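PDB 3AW8: phosphoribosylaminoimidazole carboxylase, ATPase subunit from Thermus thermophilus, which probably catalyses the ATP-dependent carboxylation of 5-aminoimidazole ribonucleotide with bicarbonate to N5-carboxyaminoimidazole ribonucleotide, a step of de novo purine biosynthesis. Local coordinates for residues A[175-181]-A[245-251]; A[100-104]-A[256-260]; A[204-210]-A[362-366]. All blocks are in the same frame, centred on the assembly; numbering follows the deposited sequence.

Interaction 1. Residues A[175-181]-A[245-251]; sequences VPFDREV and LEFFQVG. With AMP (adenosine monophosphate), chain C.
A classic beta bulge starts this antiparallel pairing: Asp178 and Arg179 both face Gln249. Gln249 O accepts hydrogen bonds from Asp178 N at 2.7 Å and, weakly, from Arg179 N at 3.5 Å. Gln249 N returns one to Arg179 O (2.9 Å). Next come the non-hydrogen-bonded pair Glu180-Phe248 and the hydrogen-bonded pair Val181-Phe247, with Val181 N to Phe247 O at 3.1 Å and Phe247 N to Val181 O at 2.8 Å. The strand axes lie 4.8 Å apart at 148°. Asp178 (chi1 m) accepts from Gly251 N through OD1 at 2.6 Å. On the Val181 face, Arg179 NE donates to Gln249 OE1 at 2.7 Å. The other face lines the ATP-grasp nucleotide pocket. There Val175 CG1 sits over the Phe248 ring, 3.8 Å from its centroid. The Phe177 ring (chi1 p) lies nearly parallel to that of Phe248 (chi1 m) but slid aside, centroids 5.1 Å apart. Val175 N donates to AMP N1 (3.3 Å), and Glu180 OE1 accepts from AMP O2' (3.1 Å).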
loop_
_atom_site.group_PDB
_atom_site.type_symbol
_atom_site.label_atom_id
_atom_site.label_comp_id
_atom_site.label_asym_id
_atom_site.label_seq_id
_atom_site.Cartn_x
_atom_site.Cartn_y
_atom_site.Cartn_z
ATOM N N VAL A 175 -2.625 20.953 -32.393
ATOM C CA VAL A 175 -3.120 21.937 -31.443
ATOM C C VAL A 175 -1.998 22.463 -30.548
ATOM O O VAL A 175 -1.269 21.692 -29.921
ATOM C CB VAL A 175 -4.267 21.351 -30.575
ATOM C CG1 VAL A 175 -3.792 20.113 -29.843
ATOM C CG2 VAL A 175 -4.770 22.399 -29.594
ATOM N N PRO A 176 -1.829 23.793 -30.505
ATOM C CA PRO A 176 -0.793 24.427 -29.684
ATOM C C PRO A 176 -1.339 24.564 -28.264
ATOM O O PRO A 176 -2.000 25.550 -27.934
ATOM C CB PRO A 176 -0.607 25.771 -30.369
ATOM C CG PRO A 176 -2.031 26.121 -30.741
ATOM C CD PRO A 176 -2.582 24.805 -31.275
ATOM N N PHE A 177 -1.076 23.563 -27.431
ATOM C CA PHE A 177 -1.577 23.573 -26.063
ATOM C C PHE A 177 -0.601 24.160 -25.049
ATOM O O PHE A 177 0.622 24.104 -25.221
ATOM C CB PHE A 177 -1.978 22.147 -25.650
ATOM C CG PHE A 177 -0.847 21.153 -25.707
ATOM C CD1 PHE A 177 0.075 21.064 -24.667
ATOM C CD2 PHE A 177 -0.678 20.336 -26.820
ATOM C CE1 PHE A 177 1.150 20.176 -24.737
ATOM C CE2 PHE A 177 0.396 19.444 -26.901
ATOM C CZ PHE A 177 1.311 19.364 -25.859
ATOM N N ASP A 178 -1.165 24.737 -23.992
ATOM C CA ASP A 178 -0.383 25.320 -22.912
ATOM C C ASP A 178 0.261 24.141 -22.198
ATOM O O ASP A 178 1.435 24.176 -21.820
ATOM C CB ASP A 178 -1.305 26.071 -21.946
ATOM C CG ASP A 178 -1.985 27.273 -22.593
ATOM O OD1 ASP A 178 -3.067 27.678 -22.102
ATOM O OD2 ASP A 178 -1.436 27.816 -23.579
ATOM N N ARG A 179 -0.531 23.087 -22.027
ATOM C CA ARG A 179 -0.071 21.867 -21.382
ATOM C C ARG A 179 -1.077 20.748 -21.614
ATOM O O ARG A 179 -2.160 20.963 -22.169
ATOM C CB ARG A 179 0.087 22.079 -19.877
ATOM C CG ARG A 179 -1.227 22.357 -19.165
ATOM C CD ARG A 179 -1.028 22.547 -17.673
ATOM N NE ARG A 179 -2.265 22.986 -17.041
ATOM C CZ ARG A 179 -2.389 23.252 -15.745
ATOM N NH1 ARG A 179 -3.562 23.647 -15.257
ATOM N NH2 ARG A 179 -1.340 23.123 -14.942
ATOM N N GLU A 180 -0.696 19.551 -21.187
ATOM C CA GLU A 180 -1.547 18.384 -21.292
ATOM C C GLU A 180 -1.983 18.057 -19.874
ATOM O O GLU A 180 -1.195 18.158 -18.936
ATOM C CB GLU A 180 -0.775 17.211 -21.903
ATOM C CG GLU A 180 -0.721 17.254 -23.421
ATOM C CD GLU A 180 0.069 16.109 -24.022
ATOM O OE1 GLU A 180 1.314 16.215 -24.095
ATOM O OE2 GLU A 180 -0.554 15.096 -24.415
ATOM N N VAL A 181 -3.250 17.708 -19.709
ATOM C CA VAL A 181 -3.754 17.357 -18.394
ATOM C C VAL A 181 -4.677 16.159 -18.531
ATOM O O VAL A 181 -5.094 15.811 -19.634
ATOM C CB VAL A 181 -4.515 18.546 -17.727
ATOM C CG1 VAL A 181 -3.569 19.727 -17.550
ATOM C CG2 VAL A 181 -5.733 18.941 -18.552
ATOM N N LEU A 245 -9.460 10.302 -18.603
ATOM C CA LEU A 245 -9.670 11.220 -19.711
ATOM C C LEU A 245 -8.503 12.193 -19.833
ATOM O O LEU A 245 -8.160 12.893 -18.881
ATOM C CB LEU A 245 -10.969 11.996 -19.488
ATOM C CG LEU A 245 -12.214 11.605 -20.291
ATOM C CD1 LEU A 245 -12.215 10.115 -20.585
ATOM C CD2 LEU A 245 -13.465 12.034 -19.521
ATOM N N GLU A 246 -7.891 12.223 -21.009
ATOM C CA GLU A 246 -6.776 13.118 -21.272
ATOM C C GLU A 246 -7.217 14.276 -22.159
ATOM O O GLU A 246 -7.838 14.066 -23.197
ATOM C CB GLU A 246 -5.640 12.360 -21.951
ATOM C CG GLU A 246 -4.791 11.563 -20.988
ATOM C CD GLU A 246 -3.573 10.956 -21.653
ATOM O OE1 GLU A 246 -3.719 9.901 -22.304
ATOM O OE2 GLU A 246 -2.470 11.543 -21.532
ATOM N N PHE A 247 -6.903 15.500 -21.747
ATOM C CA PHE A 247 -7.266 16.677 -22.532
ATOM C C PHE A 247 -6.046 17.534 -22.851
ATOM O O PHE A 247 -4.963 17.339 -22.298
ATOM C CB PHE A 247 -8.269 17.566 -21.783
ATOM C CG PHE A 247 -9.548 16.882 -21.419
ATOM C CD1 PHE A 247 -9.644 16.136 -20.251
ATOM C CD2 PHE A 247 -10.670 17.002 -22.231
ATOM C CE1 PHE A 247 -10.841 15.519 -19.893
ATOM C CE2 PHE A 247 -11.872 16.390 -21.885
ATOM C CZ PHE A 247 -11.960 15.649 -20.716
ATOM N N PHE A 248 -6.240 18.473 -23.771
ATOM C CA PHE A 248 -5.211 19.432 -24.139
ATOM C C PHE A 248 -5.745 20.712 -23.519
ATOM O O PHE A 248 -6.936 21.001 -23.652
ATOM C CB PHE A 248 -5.140 19.626 -25.651
ATOM C CG PHE A 248 -4.461 18.516 -26.374
ATOM C CD1 PHE A 248 -3.171 18.138 -26.034
ATOM C CD2 PHE A 248 -5.099 17.859 -27.418
ATOM C CE1 PHE A 248 -2.522 17.115 -26.727
ATOM C CE2 PHE A 248 -4.458 16.835 -28.116
ATOM C CZ PHE A 248 -3.168 16.465 -27.769
ATOM N N GLN A 249 -4.899 21.466 -22.824
ATOM C CA GLN A 249 -5.365 22.717 -22.232
ATOM C C GLN A 249 -4.855 23.897 -23.046
ATOM O O GLN A 249 -3.650 24.154 -23.105
ATOM C CB GLN A 249 -4.898 22.873 -20.780
ATOM C CG GLN A 249 -5.648 23.987 -20.047
ATOM C CD GLN A 249 -5.039 24.363 -18.701
ATOM O OE1 GLN A 249 -4.728 23.502 -17.879
ATOM N NE2 GLN A 249 -4.883 25.663 -18.469
ATOM N N VAL A 250 -5.779 24.595 -23.695
ATOM C CA VAL A 250 -5.442 25.771 -24.489
ATOM C C VAL A 250 -6.206 26.913 -23.826
ATOM O O VAL A 250 -7.438 26.984 -23.908
ATOM C CB VAL A 250 -5.895 25.624 -25.965
ATOM C CG1 VAL A 250 -5.254 26.713 -26.815
ATOM C CG2 VAL A 250 -5.516 24.257 -26.497
ATOM N N GLY A 251 -5.470 27.784 -23.145
ATOM C CA GLY A 251 -6.092 28.890 -22.447
ATOM C C GLY A 251 -6.893 28.370 -21.268
ATOM O O GLY A 251 -6.331 27.986 -20.241
HETATM P P AMP C . -0.774 9.388 -28.469
HETATM O O1P AMP C . -0.930 8.804 -27.110
HETATM O O2P AMP C . -2.007 10.388 -28.771
HETATM O O3P AMP C . -0.756 8.205 -29.561
HETATM O "O5'" AMP C . 0.630 10.204 -28.560
HETATM C "C5'" AMP C . 0.595 11.287 -27.612
HETATM C "C4'" AMP C . 1.778 12.241 -27.870
HETATM O "O4'" AMP C . 1.659 12.901 -29.174
HETATM C "C3'" AMP C . 1.855 13.351 -26.806
HETATM O "O3'" AMP C . 3.216 13.575 -26.415
HETATM C "C2'" AMP C . 1.224 14.582 -27.472
HETATM O "O2'" AMP C . 1.891 15.787 -27.070
HETATM C "C1'" AMP C . 1.344 14.322 -28.990
HETATM N N9 AMP C . 0.077 14.667 -29.683
HETATM C C8 AMP C . -0.981 13.826 -29.925
HETATM N N7 AMP C . -1.930 14.456 -30.555
HETATM C C5 AMP C . -1.557 15.734 -30.764
HETATM C C6 AMP C . -2.153 16.868 -31.380
HETATM N N6 AMP C . -3.415 16.780 -31.944
HETATM N N1 AMP C . -1.465 18.032 -31.407
HETATM C C2 AMP C . -0.242 18.138 -30.867
HETATM N N3 AMP C . 0.353 17.096 -30.279
HETATM C C4 AMP C . -0.257 15.893 -30.204
HETATM O O HOH W 1 -3.473 15.202 -23.264
#

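Interaction 2. Residues A[100-104]-A[256-260]; sequences EKTFF and FNEMA. With AMP (adenosine monophosphate), chain C.
The rings of Phe104 (chi1 m) and Phe256 (chi1 t) stack face to face at the centre, with centroids 3.7 Å apart and planes at 7°. Met259 CE reaches the edge of the Phe104 ring, 3.5 Å from Phe104 CE1, and lies 4.2 Å from Phe103 CE1. Glu100 CG meets the edge of the other ring, 3.4 Å from Phe256 CZ. Residues 100-104 are helical; 256-260 is a strand, bent out of the extended form at Asn257 (psi -59°). Their axes pass 9.2 Å apart, crossing at 111°. This packs helix 97-107 against strand 253-260, outermost within this chain in the large antiparallel sheet and part of the ATP-grasp fold. A classic beta bulge, Asn257 and Glu258 both facing Glu246, disturbs its pairing with strand 241-250. Glu258 OE1 lies 2.8 Å from AMP O1P. At the polar edge, Glu100 (chi1 and chi2 t) accepts from Met259 N through OE1 at 2.6 Å. Lys101 NZ donates a weak hydrogen bond to Phe256 O (3.5 Å).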
loop_
_atom_site.group_PDB
_atom_site.type_symbol
_atom_site.label_atom_id
_atom_site.label_comp_id
_atom_site.label_asym_id
_atom_site.label_seq_id
_atom_site.Cartn_x
_atom_site.Cartn_y
_atom_site.Cartn_z
ATOM N N GLU A 100 -13.482 7.225 -31.013
ATOM C CA GLU A 100 -13.236 7.926 -29.754
ATOM C C GLU A 100 -13.651 9.395 -29.857
ATOM O O GLU A 100 -14.438 9.895 -29.044
ATOM C CB GLU A 100 -11.751 7.829 -29.401
ATOM C CG GLU A 100 -11.438 7.892 -27.922
ATOM C CD GLU A 100 -9.953 7.730 -27.644
ATOM O OE1 GLU A 100 -9.577 7.495 -26.475
ATOM O OE2 GLU A 100 -9.160 7.845 -28.602
ATOM N N LYS A 101 -13.113 10.075 -30.866
ATOM C CA LYS A 101 -13.410 11.482 -31.101
ATOM C C LYS A 101 -14.897 11.743 -31.362
ATOM O O LYS A 101 -15.481 12.664 -30.786
ATOM C CB LYS A 101 -12.589 11.998 -32.286
ATOM C CG LYS A 101 -11.391 12.867 -31.926
ATOM C CD LYS A 101 -10.291 12.082 -31.246
ATOM C CE LYS A 101 -8.944 12.795 -31.373
ATOM N NZ LYS A 101 -8.950 14.178 -30.812
ATOM N N THR A 102 -15.510 10.942 -32.230
ATOM C CA THR A 102 -16.925 11.129 -32.543
ATOM C C THR A 102 -17.763 10.978 -31.287
ATOM O O THR A 102 -18.674 11.768 -31.044
ATOM C CB THR A 102 -17.442 10.113 -33.587
ATOM O OG1 THR A 102 -17.510 8.809 -32.998
ATOM C CG2 THR A 102 -16.527 10.075 -34.798
ATOM N N PHE A 103 -17.447 9.960 -30.488
ATOM C CA PHE A 103 -18.175 9.706 -29.247
ATOM C C PHE A 103 -18.184 10.928 -28.322
ATOM O O PHE A 103 -19.245 11.364 -27.866
ATOM C CB PHE A 103 -17.574 8.492 -28.528
ATOM C CG PHE A 103 -18.105 8.279 -27.135
ATOM C CD1 PHE A 103 -17.439 8.813 -26.033
ATOM C CD2 PHE A 103 -19.267 7.547 -26.922
ATOM C CE1 PHE A 103 -17.922 8.618 -24.738
ATOM C CE2 PHE A 103 -19.756 7.348 -25.631
ATOM C CZ PHE A 103 -19.082 7.885 -24.537
ATOM N N PHE A 104 -17.007 11.481 -28.045
ATOM C CA PHE A 104 -16.928 12.653 -27.180
ATOM C C PHE A 104 -17.490 13.873 -27.895
ATOM O O PHE A 104 -18.140 14.720 -27.278
ATOM C CB PHE A 104 -15.479 12.913 -26.734
ATOM C CG PHE A 104 -15.088 12.160 -25.495
ATOM C CD1 PHE A 104 -14.862 10.789 -25.538
ATOM C CD2 PHE A 104 -15.007 12.811 -24.272
ATOM C CE1 PHE A 104 -14.568 10.077 -24.380
ATOM C CE2 PHE A 104 -14.712 12.106 -23.107
ATOM C CZ PHE A 104 -14.493 10.734 -23.162
ATOM N N PHE A 256 -10.711 17.133 -25.670
ATOM C CA PHE A 256 -10.521 15.703 -25.461
ATOM C C PHE A 256 -9.469 15.141 -26.402
ATOM O O PHE A 256 -9.559 15.323 -27.610
ATOM C CB PHE A 256 -11.830 14.949 -25.688
ATOM C CG PHE A 256 -11.659 13.455 -25.761
ATOM C CD1 PHE A 256 -11.521 12.697 -24.605
ATOM C CD2 PHE A 256 -11.600 12.808 -26.992
ATOM C CE1 PHE A 256 -11.326 11.312 -24.676
ATOM C CE2 PHE A 256 -11.404 11.428 -27.070
ATOM C CZ PHE A 256 -11.267 10.680 -25.910
ATOM N N ASN A 257 -8.481 14.450 -25.844
ATOM C CA ASN A 257 -7.423 13.840 -26.644
ATOM C C ASN A 257 -7.557 12.317 -26.664
ATOM O O ASN A 257 -7.705 11.726 -27.727
ATOM C CB ASN A 257 -6.043 14.238 -26.100
ATOM C CG ASN A 257 -4.913 13.373 -26.660
ATOM O OD1 ASN A 257 -4.803 13.178 -27.868
ATOM N ND2 ASN A 257 -4.067 12.856 -25.775
ATOM N N GLU A 258 -7.512 11.692 -25.486
ATOM C CA GLU A 258 -7.612 10.233 -25.361
ATOM C C GLU A 258 -8.373 9.778 -24.126
ATOM O O GLU A 258 -8.442 10.489 -23.124
ATOM C CB GLU A 258 -6.224 9.595 -25.273
ATOM C CG GLU A 258 -5.515 9.364 -26.579
ATOM C CD GLU A 258 -4.208 8.610 -26.394
ATOM O OE1 GLU A 258 -3.300 9.141 -25.715
ATOM O OE2 GLU A 258 -4.092 7.484 -26.927
ATOM N N MET A 259 -8.930 8.575 -24.206
ATOM C CA MET A 259 -9.636 7.988 -23.080
ATOM C C MET A 259 -9.106 6.567 -22.904
ATOM O O MET A 259 -8.779 5.889 -23.876
ATOM C CB MET A 259 -11.154 7.983 -23.311
ATOM C CG MET A 259 -11.681 6.918 -24.255
ATOM S SD MET A 259 -12.838 5.795 -23.410
ATOM C CE MET A 259 -14.368 6.689 -23.552
ATOM N N ALA A 260 -8.979 6.136 -21.655
ATOM C CA ALA A 260 -8.497 4.792 -21.347
ATOM C C ALA A 260 -9.486 4.202 -20.346
ATOM O O ALA A 260 -9.697 4.760 -19.272
ATOM C CB ALA A 260 -7.094 4.856 -20.742
HETATM P P AMP C . -0.774 9.388 -28.469
HETATM O O1P AMP C . -0.930 8.804 -27.110
HETATM O O2P AMP C . -2.007 10.388 -28.771
HETATM O O3P AMP C . -0.756 8.205 -29.561
HETATM O "O5'" AMP C . 0.630 10.204 -28.560
HETATM C "C5'" AMP C . 0.595 11.287 -27.612
HETATM C "C4'" AMP C . 1.778 12.241 -27.870
HETATM O "O4'" AMP C . 1.659 12.901 -29.174
HETATM C "C3'" AMP C . 1.855 13.351 -26.806
HETATM O "O3'" AMP C . 3.216 13.575 -26.415
HETATM C "C2'" AMP C . 1.224 14.582 -27.472
HETATM O "O2'" AMP C . 1.891 15.787 -27.070
HETATM C "C1'" AMP C . 1.344 14.322 -28.990
HETATM N N9 AMP C . 0.077 14.667 -29.683
HETATM C C8 AMP C . -0.981 13.826 -29.925
HETATM N N7 AMP C . -1.930 14.456 -30.555
HETATM C C5 AMP C . -1.557 15.734 -30.764
HETATM C C6 AMP C . -2.153 16.868 -31.380
HETATM N N6 AMP C . -3.415 16.780 -31.944
HETATM N N1 AMP C . -1.465 18.032 -31.407
HETATM C C2 AMP C . -0.242 18.138 -30.867
HETATM N N3 AMP C . 0.353 17.096 -30.279
HETATM C C4 AMP C . -0.257 15.893 -30.204
#

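Interaction 3. Residues A[204-210]-A[362-366]; sequences WGGILRL and ELPWE
Arg209, Glu362 and Pro364 have the largest buried areas in this contact. Arg209 (chi1 m, chi2 m, chi3 t) folds back over its own hairpin. Its NE and NH2 donate to Trp204 O at 2.8 and 3.0 Å. The same guanidinium forms a salt bridge with weak hydrogen bonds to Glu362, Arg209 NH1 lying 3.1 Å from Glu362 OE1. Glu362 has a positive phi (42°), and its CB lies over one face of the guanidinium. Pro364 faces the strand, and its CD is 3.6 Å from Arg209 CB. Its CB touches the Trp204 indole, 3.7 Å from Trp204 CE3. The proline is the centre of an inverse gamma turn (phi -76°, psi 78°), with a weak hydrogen bond from Trp365 N to Leu363 O at 3.0 Å. The contact sets the C-terminal tail, which follows helix 346-357, against a beta hairpin of the large antiparallel sheet. Gly205 and Gly206 (phi 74° and 77°) form the type I'-like turn of a two-residue hairpin. Trp204 N donates to Ile207 O at 3.0 Å. Arg209 and Leu210 both face Arg202, a classic beta bulge. The nearest CA pairs are Arg209 with Leu363 at 6.0 Å and Trp204 with Pro364 at 7.0 Å. At the bulge, Leu210 (chi1 t) packs its CB 3.9 Å from Leu363 CD1. Its CD2 lies 4.0 Å from Trp365 CD1, beside Leu353 of helix 346-357.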
loop_
_atom_site.group_PDB
_atom_site.type_symbol
_atom_site.label_atom_id
_atom_site.label_comp_id
_atom_site.label_asym_id
_atom_site.label_seq_id
_atom_site.Cartn_x
_atom_site.Cartn_y
_atom_site.Cartn_z
ATOM N N TRP A 204 7.519 13.013 -23.331
ATOM C CA TRP A 204 8.769 13.244 -24.012
ATOM C C TRP A 204 9.129 11.944 -24.711
ATOM O O TRP A 204 9.243 10.895 -24.068
ATOM C CB TRP A 204 9.855 13.646 -23.008
ATOM C CG TRP A 204 11.112 14.195 -23.636
ATOM C CD1 TRP A 204 12.255 13.505 -23.943
ATOM C CD2 TRP A 204 11.351 15.556 -24.022
ATOM N NE1 TRP A 204 13.192 14.354 -24.491
ATOM C CE2 TRP A 204 12.663 15.618 -24.552
ATOM C CE3 TRP A 204 10.585 16.729 -23.973
ATOM C CZ2 TRP A 204 13.223 16.807 -25.024
ATOM C CZ3 TRP A 204 11.141 17.913 -24.445
ATOM C CH2 TRP A 204 12.449 17.942 -24.963
ATOM N N GLY A 205 9.295 12.015 -26.029
ATOM C CA GLY A 205 9.632 10.831 -26.794
ATOM C C GLY A 205 8.424 9.919 -26.925
ATOM O O GLY A 205 8.558 8.713 -27.167
ATOM N N GLY A 206 7.242 10.507 -26.759
ATOM C CA GLY A 206 6.013 9.752 -26.858
ATOM C C GLY A 206 5.729 8.922 -25.618
ATOM O O GLY A 206 4.908 7.996 -25.670
ATOM N N ILE A 207 6.396 9.240 -24.505
ATOM C CA ILE A 207 6.189 8.502 -23.258
ATOM C C ILE A 207 5.948 9.456 -22.100
ATOM O O ILE A 207 6.666 10.444 -21.960
ATOM C CB ILE A 207 7.420 7.654 -22.888
ATOM C CG1 ILE A 207 7.912 6.865 -24.103
ATOM C CG2 ILE A 207 7.067 6.713 -21.753
ATOM C CD1 ILE A 207 9.165 6.042 -23.829
ATOM N N LEU A 208 4.945 9.172 -21.272
ATOM C CA LEU A 208 4.669 10.013 -20.111
ATOM C C LEU A 208 5.930 9.997 -19.241
ATOM O O LEU A 208 6.441 8.927 -18.891
ATOM C CB LEU A 208 3.493 9.462 -19.292
ATOM C CG LEU A 208 3.248 10.183 -17.959
ATOM C CD1 LEU A 208 2.763 11.583 -18.249
ATOM C CD2 LEU A 208 2.226 9.442 -17.116
ATOM N N ARG A 209 6.430 11.181 -18.898
ATOM C CA ARG A 209 7.636 11.288 -18.086
ATOM C C ARG A 209 7.366 11.825 -16.698
ATOM O O ARG A 209 7.981 11.379 -15.739
ATOM C CB ARG A 209 8.654 12.195 -18.768
ATOM C CG ARG A 209 9.037 11.748 -20.152
ATOM C CD ARG A 209 9.831 10.454 -20.140
ATOM N NE ARG A 209 10.125 10.027 -21.504
ATOM C CZ ARG A 209 11.058 9.139 -21.828
ATOM N NH1 ARG A 209 11.801 8.571 -20.885
ATOM N NH2 ARG A 209 11.254 8.822 -23.099
ATOM N N LEU A 210 6.437 12.766 -16.588
ATOM C CA LEU A 210 6.154 13.362 -15.296
ATOM C C LEU A 210 4.707 13.790 -15.136
ATOM O O LEU A 210 4.089 14.285 -16.081
ATOM C CB LEU A 210 7.051 14.589 -15.101
ATOM C CG LEU A 210 6.916 15.339 -13.775
ATOM C CD1 LEU A 210 7.866 14.718 -12.756
ATOM C CD2 LEU A 210 7.240 16.814 -13.973
ATOM N N GLU A 362 16.152 11.486 -19.552
ATOM C CA GLU A 362 15.019 11.907 -20.371
ATOM C C GLU A 362 13.847 12.478 -19.582
ATOM O O GLU A 362 12.695 12.267 -19.951
ATOM C CB GLU A 362 14.504 10.750 -21.224
ATOM C CG GLU A 362 15.478 10.221 -22.251
ATOM C CD GLU A 362 14.889 9.062 -23.040
ATOM O OE1 GLU A 362 14.470 8.061 -22.407
ATOM O OE2 GLU A 362 14.839 9.147 -24.290
ATOM N N LEU A 363 14.129 13.188 -18.495
ATOM C CA LEU A 363 13.059 13.792 -17.709
ATOM C C LEU A 363 13.025 15.292 -18.012
ATOM O O LEU A 363 13.914 16.043 -17.599
ATOM C CB LEU A 363 13.282 13.548 -16.215
ATOM C CG LEU A 363 12.237 14.149 -15.267
ATOM C CD1 LEU A 363 10.851 13.662 -15.638
ATOM C CD2 LEU A 363 12.560 13.764 -13.835
ATOM N N PRO A 364 11.996 15.744 -18.756
ATOM C CA PRO A 364 11.830 17.156 -19.134
ATOM C C PRO A 364 11.322 18.064 -18.023
ATOM O O PRO A 364 10.144 18.419 -17.989
ATOM C CB PRO A 364 10.854 17.086 -20.306
ATOM C CG PRO A 364 9.961 15.956 -19.905
ATOM C CD PRO A 364 10.948 14.914 -19.382
ATOM N N TRP A 365 12.214 18.446 -17.119
ATOM C CA TRP A 365 11.819 19.328 -16.036
ATOM C C TRP A 365 12.920 20.306 -15.656
ATOM O O TRP A 365 14.108 19.996 -15.762
ATOM C CB TRP A 365 11.428 18.514 -14.811
ATOM C CG TRP A 365 10.940 19.351 -13.669
ATOM C CD1 TRP A 365 9.703 19.921 -13.528
ATOM C CD2 TRP A 365 11.687 19.724 -12.513
ATOM N NE1 TRP A 365 9.636 20.625 -12.350
ATOM C CE2 TRP A 365 10.841 20.523 -11.708
ATOM C CE3 TRP A 365 12.993 19.463 -12.078
ATOM C CZ2 TRP A 365 11.260 21.062 -10.489
ATOM C CZ3 TRP A 365 13.412 19.997 -10.866
ATOM C CH2 TRP A 365 12.546 20.789 -10.084
ATOM N N GLU A 366 12.512 21.493 -15.221
ATOM C CA GLU A 366 13.456 22.517 -14.804
ATOM C C GLU A 366 12.979 23.167 -13.504
ATOM O O GLU A 366 13.746 23.134 -12.519
ATOM C CB GLU A 366 13.611 23.575 -15.898
ATOM C CG GLU A 366 15.054 23.762 -16.365
ATOM C CD GLU A 366 15.388 22.974 -17.626
ATOM O OE1 GLU A 366 14.975 23.415 -18.722
ATOM O OE2 GLU A 366 16.060 21.920 -17.523
#

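In the fold
From the N terminus, helix 97-107 supplies the first segment, 100-104. Segment 175-181 leads into strand 179-187. Segment 204-210 turns the chain from strand 193-204 into strand 207-213. Pairing with 245-251 closes the loop of interaction 1. Strand 253-260 follows directly and closes the longer loop of interaction 2, within which interaction 1 falls. Because 204-210 lies within both loops and the tail at 362-366 beyond them, interaction 3 crosses both. All three reach the large antiparallel sheet. Interactions 1 and 2 touch through neighbouring strands, with Glu246 O 2.8 Å from Asn257 N, and both contact AMP. Interaction 3 joins the C-terminal end to that sheet, its centre about 16 Å from that of interaction 1.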